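Local coordinates for enoyl-CoA hydratase/carnithine racemase (Magnetospirillum magneticum, PDB 4NEK), which probably shifts the double bond of enoyl-CoA substrates, as a delta(3)-delta(2)-enoyl-CoA isomerase of the enoyl-CoA hydratase/isomerase family, at residues V48-I53 against R91-A96; A62-P67 against I103-T108; V116-G121 against G171-V176. All blocks are in the same frame, centred on the assembly; numbering follows the deposited sequence.

Contact 1: V48-I53 against R91-A96; sequences VNVFLI and RKPVVA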
ATOM      1  N   VAL C  48      21.560 -30.331 -11.768  1.00 33.66           N
ATOM      2  CA  VAL C  48      20.443 -29.474 -11.399  1.00 32.00           C
ATOM      3  C   VAL C  48      20.715 -28.658 -10.131  1.00 29.52           C
ATOM      4  O   VAL C  48      21.040 -29.212  -9.090  1.00 27.86           O
ATOM      5  CB  VAL C  48      19.227 -30.314 -11.138  1.00 31.35           C
ATOM      6  CG1 VAL C  48      18.106 -29.454 -10.576  1.00 34.67           C
ATOM      7  CG2 VAL C  48      18.798 -30.963 -12.424  1.00 32.03           C
ATOM      8  N   ASN C  49      20.581 -27.348 -10.252  1.00 27.98           N
ATOM      9  CA  ASN C  49      20.718 -26.462  -9.130  1.00 28.55           C
ATOM     10  C   ASN C  49      19.412 -25.894  -8.625  1.00 28.62           C
ATOM     11  O   ASN C  49      19.320 -25.574  -7.444  1.00 25.73           O
ATOM     12  CB  ASN C  49      21.590 -25.288  -9.517  1.00 31.23           C
ATOM     13  CG  ASN C  49      23.042 -25.681  -9.697  1.00 32.48           C
ATOM     14  OD1 ASN C  49      23.435 -26.821  -9.475  1.00 34.35           O
ATOM     15  ND2 ASN C  49      23.847 -24.718 -10.031  1.00 31.72           N
ATOM     16  N   VAL C  50      18.414 -25.789  -9.504  1.00 25.79           N
ATOM     17  CA  VAL C  50      17.181 -25.114  -9.181  1.00 25.18           C
ATOM     18  C   VAL C  50      16.048 -25.775  -9.943  1.00 24.15           C
ATOM     19  O   VAL C  50      16.249 -26.180 -11.074  1.00 25.26           O
ATOM     20  CB  VAL C  50      17.282 -23.648  -9.632  1.00 26.42           C
ATOM     21  CG1 VAL C  50      15.995 -22.888  -9.385  1.00 26.25           C
ATOM     22  CG2 VAL C  50      18.399 -22.970  -8.890  1.00 28.30           C
ATOM     23  N   PHE C  51      14.849 -25.782  -9.359  1.00 25.18           N
ATOM     24  CA  PHE C  51      13.618 -26.164 -10.064  1.00 25.64           C
ATOM     25  C   PHE C  51      12.813 -24.970 -10.497  1.00 25.81           C
ATOM     26  O   PHE C  51      12.730 -23.977  -9.793  1.00 24.50           O
ATOM     27  CB  PHE C  51      12.709 -26.956  -9.152  1.00 27.20           C
ATOM     28  CG  PHE C  51      13.265 -28.294  -8.737  1.00 26.30           C
ATOM     29  CD1 PHE C  51      13.034 -29.399  -9.506  1.00 26.49           C
ATOM     30  CD2 PHE C  51      13.954 -28.437  -7.544  1.00 25.02           C
ATOM     31  CE1 PHE C  51      13.531 -30.636  -9.122  1.00 28.22           C
ATOM     32  CE2 PHE C  51      14.439 -29.663  -7.147  1.00 25.91           C
ATOM     33  CZ  PHE C  51      14.255 -30.763  -7.942  1.00 26.82           C
ATOM     34  N   LEU C  52      12.161 -25.119 -11.629  1.00 27.05           N
ATOM     35  CA  LEU C  52      11.199 -24.142 -12.076  1.00 27.30           C
ATOM     36  C   LEU C  52       9.886 -24.838 -12.455  1.00 27.30           C
ATOM     37  O   LEU C  52       9.848 -25.624 -13.372  1.00 25.56           O
ATOM     38  CB  LEU C  52      11.740 -23.410 -13.277  1.00 27.36           C
ATOM     39  CG  LEU C  52      10.738 -22.532 -14.018  1.00 28.86           C
ATOM     40  CD1 LEU C  52      10.240 -21.445 -13.097  1.00 29.78           C
ATOM     41  CD2 LEU C  52      11.386 -21.881 -15.209  1.00 30.09           C
ATOM     42  N   ILE C  53       8.816 -24.528 -11.735  1.00 27.59           N
ATOM     43  CA  ILE C  53       7.529 -25.149 -11.962  1.00 29.97           C
ATOM     44  C   ILE C  53       6.612 -24.245 -12.713  1.00 27.67           C
ATOM     45  O   ILE C  53       6.390 -23.127 -12.297  1.00 27.38           O
ATOM     46  CB  ILE C  53       6.805 -25.410 -10.660  1.00 33.09           C
ATOM     47  CG1 ILE C  53       7.677 -26.197  -9.725  1.00 38.34           C
ATOM     48  CG2 ILE C  53       5.534 -26.209 -10.878  1.00 33.45           C
ATOM     49  CD1 ILE C  53       7.119 -26.103  -8.329  1.00 43.54           C
ATOM     50  N   ARG C  91      15.561 -29.704  -0.977  1.00 32.59           N
ATOM     51  CA  ARG C  91      16.735 -28.964  -0.508  1.00 34.61           C
ATOM     52  C   ARG C  91      17.124 -27.868  -1.484  1.00 30.71           C
ATOM     53  O   ARG C  91      17.608 -26.810  -1.098  1.00 31.14           O
ATOM     54  CB  ARG C  91      17.891 -29.932  -0.265  1.00 40.03           C
ATOM     55  CG  ARG C  91      17.602 -30.983   0.817  1.00 45.75           C
ATOM     56  CD  ARG C  91      17.935 -30.530   2.254  1.00 58.96           C
ATOM     57  NE  ARG C  91      19.293 -29.970   2.456  1.00 70.31           N
ATOM     58  CZ  ARG C  91      19.914 -29.759   3.631  1.00 71.50           C
ATOM     59  NH1 ARG C  91      21.129 -29.220   3.630  1.00 67.90           N
ATOM     60  NH2 ARG C  91      19.357 -30.078   4.801  1.00 74.57           N
ATOM     61  N   LYS C  92      16.903 -28.106  -2.755  1.00 28.16           N
ATOM     62  CA  LYS C  92      17.223 -27.116  -3.770  1.00 26.71           C
ATOM     63  C   LYS C  92      16.087 -26.108  -3.940  1.00 23.85           C
ATOM     64  O   LYS C  92      14.954 -26.382  -3.627  1.00 21.93           O
ATOM     65  CB  LYS C  92      17.531 -27.786  -5.117  1.00 27.08           C
ATOM     66  CG  LYS C  92      18.687 -28.762  -5.043  1.00 29.34           C
ATOM     67  CD  LYS C  92      18.988 -29.486  -6.377  1.00 30.15           C
ATOM     68  CE  LYS C  92      20.083 -30.526  -6.171  1.00 28.01           C
ATOM     69  NZ  LYS C  92      20.414 -31.266  -7.397  1.00 31.69           N
ATOM     70  N   PRO C  93      16.412 -24.946  -4.448  1.00 23.60           N
ATOM     71  CA  PRO C  93      15.429 -23.896  -4.609  1.00 23.87           C
ATOM     72  C   PRO C  93      14.397 -24.212  -5.648  1.00 22.43           C
ATOM     73  O   PRO C  93      14.677 -24.932  -6.603  1.00 20.90           O
ATOM     74  CB  PRO C  93      16.243 -22.689  -5.104  1.00 24.65           C
ATOM     75  CG  PRO C  93      17.665 -23.009  -4.803  1.00 25.68           C
ATOM     76  CD  PRO C  93      17.773 -24.503  -4.814  1.00 24.82           C
ATOM     77  N   VAL C  94      13.225 -23.616  -5.461  1.00 21.78           N
ATOM     78  CA  VAL C  94      12.065 -23.881  -6.290  1.00 22.89           C
ATOM     79  C   VAL C  94      11.409 -22.548  -6.647  1.00 23.03           C
ATOM     80  O   VAL C  94      11.080 -21.764  -5.787  1.00 21.29           O
ATOM     81  CB  VAL C  94      11.059 -24.731  -5.518  1.00 23.31           C
ATOM     82  CG1 VAL C  94       9.828 -25.001  -6.347  1.00 23.29           C
ATOM     83  CG2 VAL C  94      11.690 -26.043  -5.051  1.00 23.54           C
ATOM     84  N   VAL C  95      11.283 -22.294  -7.935  1.00 23.78           N
ATOM     85  CA  VAL C  95      10.664 -21.082  -8.436  1.00 22.65           C
ATOM     86  C   VAL C  95       9.407 -21.485  -9.165  1.00 21.53           C
ATOM     87  O   VAL C  95       9.412 -22.495  -9.849  1.00 22.86           O
ATOM     88  CB  VAL C  95      11.596 -20.414  -9.457  1.00 23.15           C
ATOM     89  CG1 VAL C  95      10.940 -19.163 -10.064  1.00 22.12           C
ATOM     90  CG2 VAL C  95      12.923 -20.062  -8.802  1.00 21.95           C
ATOM     91  N   ALA C  96       8.336 -20.741  -8.993  1.00 21.09           N
ATOM     92  CA  ALA C  96       7.107 -21.043  -9.698  1.00 22.17           C
ATOM     93  C   ALA C  96       6.594 -19.848 -10.459  1.00 21.68           C
ATOM     94  O   ALA C  96       6.808 -18.732 -10.049  1.00 20.02           O
ATOM     95  CB  ALA C  96       6.062 -21.476  -8.718  1.00 23.65           C
TER
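Phe-51 and Val-94 lie abreast on two neighbouring parallel strands, 50-54 and 94-98, in the central sheet of the crotonase fold; the connection between them includes helices 66-69 and 79-88. Three backbone bonds join the strands: Phe-51 N to Pro-93 O, nearly straight at 177°, Val-95 N to Phe-51 O, and Ile-53 N to Val-95 O (2.8 Å).

Before the strands begin, Lys-92 makes the polar link. Its CG lies anti to the carbonyl carbon (chi1 -59°) and the rest of the chain is extended, which carries the amine to the loop before strand 50-54. NZ bonds Val-48 O at 2.7 Å and also Gly-42 O, while Val-48 O has a second donor in Arg-198. On the way the aliphatic part runs past the Phe-51 ring at about a right angle, with CB 4.1 Å from CE2. An alanine here would probably leave the carbonyls of Val-48 and Gly-42 without this donor and open a gap where the methylenes run past Val-48 O and Asn-49 O.

That ring also stacks on Phe-39, while its CD2 meets Val-94 CG2 obliquely at 4.1 Å. Ile-53 shares this face of the sheet. On the other face, Val-50 and Leu-52 line up with Val-95, and all three touch helix 179-194: Leu-52 CD1 lies 3.9 Å from Val-95 CG1, and Val-50 CG1 touches Val-95 CG2. Pro-93 sets its ring across the Val-50 side chain and packs also on Met-157 of a second subunit. The closest apolar approach is at Ile-53, whose nearly extended end (chi2 164°) brings CD1 to 3.5 Å from Val-94 CG1.

Contact 2: A62-P67 against I103-T108; sequences AGNDLP and IGIGST
Ile-103 lies against the backbone of Ala-62 and Gly-63, and these three residues bury most of the surface where two loops of the crotonase fold meet. The branch point of Ile-103 does the touching: CB sits 3.6 Å from Ala-62 O, with CG2 just beyond. Its CG1 lies anti to the carbonyl carbon (chi1 -59°), and the end of that branch reaches the Ala-62 methyl only loosely, CD1 to CB 4.5 Å.

Gly-63 comes closer still, its CA 3.0 Å from Ile-103 O. A side chain at this position would run into that oxygen, and the backbone angles of Gly-63 would also press a CB against the preceding carbonyl oxygen. The Ile-103 oxygen takes its hydrogen bond from Gly-106 N at 2.8 Å, whereas Gly-63 N is bonded to Ser-61 OG. Ile-105 CG2 also packs on Gly-63 CA, at 3.9 Å.

No direct hydrogen bond crosses the contact, but a water joins the loops. It accepts from Asn-64 N at 3.1 Å and from Ile-105 N at 3.0 Å, with a weak third bond from Asn-64 ND2. Two converging backbone N-H groups from these loops are consistent with the family's oxyanion hole, in which they would polarise a thioester carbonyl; the water probably sits where that carbonyl oxygen would lie. The oxygen of the Asn-64 amide is held by Tyr-32.

Ile-105 N opens helix 105-108, for which Gly-104 is the N-cap, while 62-67 leads into helix 66-69, capped by Asp-65. Ile-103 ends strand 101-103 and rests on Arg-123 and His-125 of the neighbouring strand 123-125.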
ATOM      1  N   ALA C  62      -5.932 -25.839 -11.643  1.00 26.93           N
ATOM      2  CA  ALA C  62      -7.235 -25.737 -11.048  1.00 24.89           C
ATOM      3  C   ALA C  62      -7.428 -26.662  -9.847  1.00 25.59           C
ATOM      4  O   ALA C  62      -8.527 -26.847  -9.414  1.00 24.41           O
ATOM      5  CB  ALA C  62      -8.278 -26.037 -12.090  1.00 26.33           C
ATOM      6  N   GLY C  63      -6.365 -27.258  -9.317  1.00 30.80           N
ATOM      7  CA  GLY C  63      -6.450 -28.064  -8.137  1.00 32.63           C
ATOM      8  C   GLY C  63      -6.808 -29.456  -8.528  1.00 34.25           C
ATOM      9  O   GLY C  63      -6.641 -29.846  -9.664  1.00 31.34           O
ATOM     10  N   ASN C  64      -7.264 -30.235  -7.561  1.00 35.77           N
ATOM     11  CA  ASN C  64      -7.569 -31.604  -7.868  1.00 38.33           C
ATOM     12  C   ASN C  64      -8.743 -31.736  -8.782  1.00 35.61           C
ATOM     13  O   ASN C  64      -9.701 -30.986  -8.683  1.00 31.83           O
ATOM     14  CB  ASN C  64      -7.844 -32.386  -6.619  1.00 40.26           C
ATOM     15  CG  ASN C  64      -6.570 -32.847  -5.988  1.00 47.13           C
ATOM     16  OD1 ASN C  64      -5.902 -33.758  -6.489  1.00 53.53           O
ATOM     17  ND2 ASN C  64      -6.212 -32.224  -4.882  1.00 49.92           N
ATOM     18  N   ASP C  65      -8.653 -32.710  -9.676  1.00 34.34           N
ATOM     19  CA  ASP C  65      -9.788 -33.086 -10.482  1.00 34.21           C
ATOM     20  C   ASP C  65     -10.858 -33.532  -9.505  1.00 32.43           C
ATOM     21  O   ASP C  65     -10.613 -34.398  -8.663  1.00 32.34           O
ATOM     22  CB  ASP C  65      -9.358 -34.165 -11.516  1.00 40.94           C
ATOM     23  CG  ASP C  65     -10.571 -34.656 -12.400  1.00 43.82           C
ATOM     24  OD1 ASP C  65     -11.561 -35.431 -11.956  1.00 49.79           O
ATOM     25  OD2 ASP C  65     -10.513 -34.190 -13.572  1.00 45.70           O
ATOM     26  N   LEU C  66     -12.029 -32.936  -9.584  1.00 31.59           N
ATOM     27  CA  LEU C  66     -13.018 -33.144  -8.527  1.00 34.69           C
ATOM     28  C   LEU C  66     -13.643 -34.565  -8.492  1.00 32.59           C
ATOM     29  O   LEU C  66     -13.683 -35.199  -7.429  1.00 26.50           O
ATOM     30  CB  LEU C  66     -14.082 -32.045  -8.607  1.00 39.33           C
ATOM     31  CG  LEU C  66     -15.233 -32.215  -7.632  1.00 48.49           C
ATOM     32  CD1 LEU C  66     -14.727 -32.075  -6.198  1.00 49.21           C
ATOM     33  CD2 LEU C  66     -16.356 -31.237  -7.953  1.00 50.23           C
ATOM     34  N   PRO C  67     -14.082 -35.089  -9.654  1.00 32.56           N
ATOM     35  CA  PRO C  67     -14.545 -36.475  -9.695  1.00 32.07           C
ATOM     36  C   PRO C  67     -13.522 -37.432  -9.134  1.00 31.89           C
ATOM     37  O   PRO C  67     -13.838 -38.266  -8.296  1.00 32.47           O
ATOM     38  CB  PRO C  67     -14.712 -36.738 -11.179  1.00 33.88           C
ATOM     39  CG  PRO C  67     -15.024 -35.404 -11.765  1.00 35.34           C
ATOM     40  CD  PRO C  67     -14.323 -34.381 -10.925  1.00 33.87           C
ATOM     41  N   ILE C 103      -5.731 -23.028  -7.833  1.00 29.17           N
ATOM     42  CA  ILE C 103      -6.792 -23.449  -6.940  1.00 28.47           C
ATOM     43  C   ILE C 103      -6.385 -24.672  -6.165  1.00 26.24           C
ATOM     44  O   ILE C 103      -5.691 -25.532  -6.671  1.00 24.16           O
ATOM     45  CB  ILE C 103      -8.070 -23.733  -7.708  1.00 30.81           C
ATOM     46  CG1 ILE C 103      -8.505 -22.471  -8.446  1.00 31.70           C
ATOM     47  CG2 ILE C 103      -9.177 -24.211  -6.763  1.00 31.51           C
ATOM     48  CD1 ILE C 103      -9.661 -22.719  -9.391  1.00 30.93           C
ATOM     49  N   GLY C 104      -6.796 -24.690  -4.900  1.00 25.88           N
ATOM     50  CA  GLY C 104      -6.467 -25.745  -3.999  1.00 26.50           C
ATOM     51  C   GLY C 104      -4.993 -25.875  -3.834  1.00 29.40           C
ATOM     52  O   GLY C 104      -4.322 -24.953  -3.399  1.00 34.12           O
ATOM     53  N   ILE C 105      -4.478 -27.017  -4.260  1.00 32.03           N
ATOM     54  CA  ILE C 105      -3.046 -27.287  -4.261  1.00 34.53           C
ATOM     55  C   ILE C 105      -2.286 -26.288  -5.154  1.00 32.22           C
ATOM     56  O   ILE C 105      -1.146 -25.964  -4.908  1.00 32.02           O
ATOM     57  CB  ILE C 105      -2.785 -28.766  -4.652  1.00 38.49           C
ATOM     58  CG1 ILE C 105      -1.307 -29.111  -4.552  1.00 43.94           C
ATOM     59  CG2 ILE C 105      -3.264 -29.064  -6.066  1.00 40.70           C
ATOM     60  CD1 ILE C 105      -0.719 -28.910  -3.166  1.00 45.87           C
ATOM     61  N   GLY C 106      -2.936 -25.777  -6.178  1.00 34.83           N
ATOM     62  CA  GLY C 106      -2.354 -24.728  -6.977  1.00 35.66           C
ATOM     63  C   GLY C 106      -1.984 -23.501  -6.156  1.00 33.70           C
ATOM     64  O   GLY C 106      -1.024 -22.824  -6.488  1.00 34.63           O
ATOM     65  N   SER C 107      -2.718 -23.218  -5.093  1.00 27.97           N
ATOM     66  CA  SER C 107      -2.335 -22.169  -4.168  1.00 26.29           C
ATOM     67  C   SER C 107      -1.492 -22.663  -2.997  1.00 27.43           C
ATOM     68  O   SER C 107      -0.546 -21.979  -2.598  1.00 26.15           O
ATOM     69  CB  SER C 107      -3.571 -21.453  -3.597  1.00 27.66           C
ATOM     70  OG  SER C 107      -4.010 -20.449  -4.495  1.00 28.63           O
ATOM     71  N   THR C 108      -1.839 -23.810  -2.409  1.00 26.03           N
ATOM     72  CA  THR C 108      -1.284 -24.189  -1.096  1.00 27.39           C
ATOM     73  C   THR C 108       0.111 -24.740  -1.222  1.00 27.18           C
ATOM     74  O   THR C 108       0.830 -24.877  -0.240  1.00 26.06           O
ATOM     75  CB  THR C 108      -2.129 -25.247  -0.386  1.00 27.02           C
ATOM     76  OG1 THR C 108      -2.237 -26.395  -1.229  1.00 26.85           O
ATOM     77  CG2 THR C 108      -3.521 -24.711  -0.085  1.00 27.36           C
TER
HETATM   78  O   HOH W   1      -6.508 -29.232  -4.760  1.00 39.39           O

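Contact 3: V116-G121 against G171-V176; sequences VYAAPG and GLINGV
At the edge of the central mixed sheet of the crotonase fold, strand 115-118 takes on the short, weakly bonded strand 175-176 as its parallel outer neighbour within the chain. Val-116 O accepts from Asn-174 N at 2.8 Å, and Ala-118 N gives its hydrogen to Gly-175 O at 3.1 Å. The chain reaches this edge from helix 164-169, which ends in a Schellman motif at Gly-171.

Ile-173 supplies the apolar filling. Its CG1 stands between the backbone N and the carbonyl carbon (chi1 62°), the crowded position, and from there CD1 extends to the Ala-118 methyl at 3.9 Å. Its other branch, CG2, meets Val-116 CG1 at 3.7 Å, the two side chains crossing at about a right angle. Beyond, Ile-173 packs on Ala-167 and Glu-168 of helix 164-169.

Tyr-117 looks to the other face, where its side chain touches Leu-182 and Ala-189 of helix 179-194. Its CE1 approaches Asn-174 CB at 4.0 Å. Other subunits close over this edge: Arg-150 and Arg-151 of a second subunit bond the carbonyls of Gly-171 and Asn-174, and Phe-162 of a third packs on Pro-120. Within the chain, Val-176 reaches that proline with CG1, anti to its own backbone N, 4.0 Å from Pro-120 CD.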
ATOM      1  N   VAL C 116       8.075 -16.926  -6.399  1.00 21.04           N
ATOM      2  CA  VAL C 116       6.866 -17.113  -7.166  1.00 20.68           C
ATOM      3  C   VAL C 116       6.459 -15.836  -7.875  1.00 19.91           C
ATOM      4  O   VAL C 116       6.431 -14.770  -7.281  1.00 20.23           O
ATOM      5  CB  VAL C 116       5.727 -17.445  -6.223  1.00 22.01           C
ATOM      6  CG1 VAL C 116       4.461 -17.682  -7.021  1.00 24.04           C
ATOM      7  CG2 VAL C 116       6.039 -18.658  -5.387  1.00 20.65           C
ATOM      8  N   TYR C 117       6.183 -15.929  -9.161  1.00 21.32           N
ATOM      9  CA  TYR C 117       5.734 -14.772  -9.971  1.00 20.68           C
ATOM     10  C   TYR C 117       4.409 -15.179 -10.523  1.00 20.07           C
ATOM     11  O   TYR C 117       4.218 -16.336 -10.858  1.00 19.18           O
ATOM     12  CB  TYR C 117       6.702 -14.442 -11.115  1.00 21.61           C
ATOM     13  CG  TYR C 117       8.030 -14.109 -10.561  1.00 23.66           C
ATOM     14  CD1 TYR C 117       8.345 -12.815 -10.140  1.00 23.02           C
ATOM     15  CD2 TYR C 117       8.948 -15.144 -10.306  1.00 26.64           C
ATOM     16  CE1 TYR C 117       9.561 -12.537  -9.514  1.00 25.48           C
ATOM     17  CE2 TYR C 117      10.178 -14.885  -9.700  1.00 28.20           C
ATOM     18  CZ  TYR C 117      10.491 -13.592  -9.307  1.00 27.55           C
ATOM     19  OH  TYR C 117      11.728 -13.388  -8.756  1.00 27.98           O
ATOM     20  N   ALA C 118       3.514 -14.214 -10.643  1.00 19.10           N
ATOM     21  CA  ALA C 118       2.168 -14.440 -11.100  1.00 18.84           C
ATOM     22  C   ALA C 118       1.752 -13.482 -12.178  1.00 18.71           C
ATOM     23  O   ALA C 118       2.182 -12.341 -12.190  1.00 19.88           O
ATOM     24  CB  ALA C 118       1.232 -14.249  -9.937  1.00 20.73           C
ATOM     25  N   ALA C 119       0.908 -13.939 -13.086  1.00 19.64           N
ATOM     26  CA  ALA C 119       0.388 -13.077 -14.137  1.00 22.98           C
ATOM     27  C   ALA C 119      -0.764 -12.278 -13.612  1.00 25.57           C
ATOM     28  O   ALA C 119      -1.398 -12.682 -12.641  1.00 31.88           O
ATOM     29  CB  ALA C 119      -0.080 -13.893 -15.302  1.00 23.79           C
ATOM     30  N   PRO C 120      -1.046 -11.132 -14.223  1.00 30.03           N
ATOM     31  CA  PRO C 120      -2.124 -10.221 -13.825  1.00 31.09           C
ATOM     32  C   PRO C 120      -3.465 -10.894 -13.601  1.00 32.64           C
ATOM     33  O   PRO C 120      -4.140 -10.594 -12.599  1.00 35.76           O
ATOM     34  CB  PRO C 120      -2.216  -9.273 -15.006  1.00 31.94           C
ATOM     35  CG  PRO C 120      -0.828  -9.162 -15.466  1.00 32.32           C
ATOM     36  CD  PRO C 120      -0.229 -10.528 -15.288  1.00 32.68           C
ATOM     37  N   GLY C 121      -3.889 -11.813 -14.449  1.00 27.71           N
ATOM     38  CA  GLY C 121      -5.213 -12.410 -14.134  1.00 27.19           C
ATOM     39  C   GLY C 121      -5.272 -13.571 -13.135  1.00 24.72           C
ATOM     40  O   GLY C 121      -6.285 -14.241 -13.016  1.00 24.56           O
ATOM     41  N   GLY C 171       2.758 -11.747   0.919  1.00 28.83           N
ATOM     42  CA  GLY C 171       4.024 -12.433   0.706  1.00 27.60           C
ATOM     43  C   GLY C 171       3.905 -13.850   0.145  1.00 28.38           C
ATOM     44  O   GLY C 171       4.837 -14.685   0.220  1.00 24.60           O
ATOM     45  N   LEU C 172       2.781 -14.111  -0.487  1.00 28.74           N
ATOM     46  CA  LEU C 172       2.616 -15.378  -1.166  1.00 27.26           C
ATOM     47  C   LEU C 172       3.354 -15.390  -2.481  1.00 25.74           C
ATOM     48  O   LEU C 172       3.765 -16.432  -2.946  1.00 24.80           O
ATOM     49  CB  LEU C 172       1.140 -15.647  -1.399  1.00 27.86           C
ATOM     50  CG  LEU C 172       0.785 -17.048  -1.836  1.00 29.65           C
ATOM     51  CD1 LEU C 172       1.108 -18.108  -0.768  1.00 31.30           C
ATOM     52  CD2 LEU C 172      -0.691 -17.079  -2.152  1.00 30.49           C
ATOM     53  N   ILE C 173       3.490 -14.238  -3.106  1.00 25.68           N
ATOM     54  CA  ILE C 173       4.215 -14.148  -4.393  1.00 24.69           C
ATOM     55  C   ILE C 173       5.173 -12.979  -4.293  1.00 25.38           C
ATOM     56  O   ILE C 173       4.928 -12.065  -3.513  1.00 27.56           O
ATOM     57  CB  ILE C 173       3.294 -13.896  -5.613  1.00 22.13           C
ATOM     58  CG1 ILE C 173       2.576 -12.561  -5.484  1.00 21.75           C
ATOM     59  CG2 ILE C 173       2.291 -15.008  -5.749  1.00 22.69           C
ATOM     60  CD1 ILE C 173       1.601 -12.301  -6.623  1.00 22.73           C
ATOM     61  N   ASN C 174       6.191 -12.978  -5.134  1.00 24.05           N
ATOM     62  CA  ASN C 174       7.125 -11.914  -5.141  1.00 24.01           C
ATOM     63  C   ASN C 174       6.620 -10.769  -5.989  1.00 27.01           C
ATOM     64  O   ASN C 174       7.005  -9.620  -5.751  1.00 35.28           O
ATOM     65  CB  ASN C 174       8.445 -12.372  -5.711  1.00 23.72           C
ATOM     66  CG  ASN C 174       9.172 -13.309  -4.791  1.00 22.88           C
ATOM     67  OD1 ASN C 174      10.030 -12.908  -4.034  1.00 27.84           O
ATOM     68  ND2 ASN C 174       8.816 -14.545  -4.839  1.00 20.64           N
ATOM     69  N   GLY C 175       5.827 -11.037  -7.011  1.00 24.31           N
ATOM     70  CA  GLY C 175       5.475  -9.969  -7.919  1.00 23.40           C
ATOM     71  C   GLY C 175       4.615 -10.398  -9.074  1.00 22.84           C
ATOM     72  O   GLY C 175       4.407 -11.570  -9.302  1.00 21.87           O
ATOM     73  N   VAL C 176       4.075  -9.414  -9.761  1.00 22.10           N
ATOM     74  CA  VAL C 176       3.187  -9.633 -10.839  1.00 23.44           C
ATOM     75  C   VAL C 176       3.900  -9.302 -12.119  1.00 23.56           C
ATOM     76  O   VAL C 176       4.498  -8.280 -12.216  1.00 25.99           O
ATOM     77  CB  VAL C 176       1.972  -8.738 -10.694  1.00 26.20           C
ATOM     78  CG1 VAL C 176       0.988  -8.928 -11.857  1.00 26.74           C
ATOM     79  CG2 VAL C 176       1.272  -9.086  -9.396  1.00 28.23           C
TER

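Overall arrangement
Contacts 1 and 3 belong to one sheet and contact 2 to the loops beyond it. Strands 94-98 and 115-118 are neighbours, so contacts 1 and 3 touch through a probable hydrogen bond from Tyr-117 N to Ala-96 O. Contact 1 is buried nearest the chain centre and combines regular strand bonds with a lysine amine; contact 3, also buried, is less regular and meets two other subunits, whereas contact 1 reaches one through a single residue. Contact 2, about 21 Å from contact 1 between centres, is only partly buried and relies on glycine backbone and a bridging water. Its segments alternate in sequence with those of contact 1, because strands 50-54 and 94-98 lead toward its two loops.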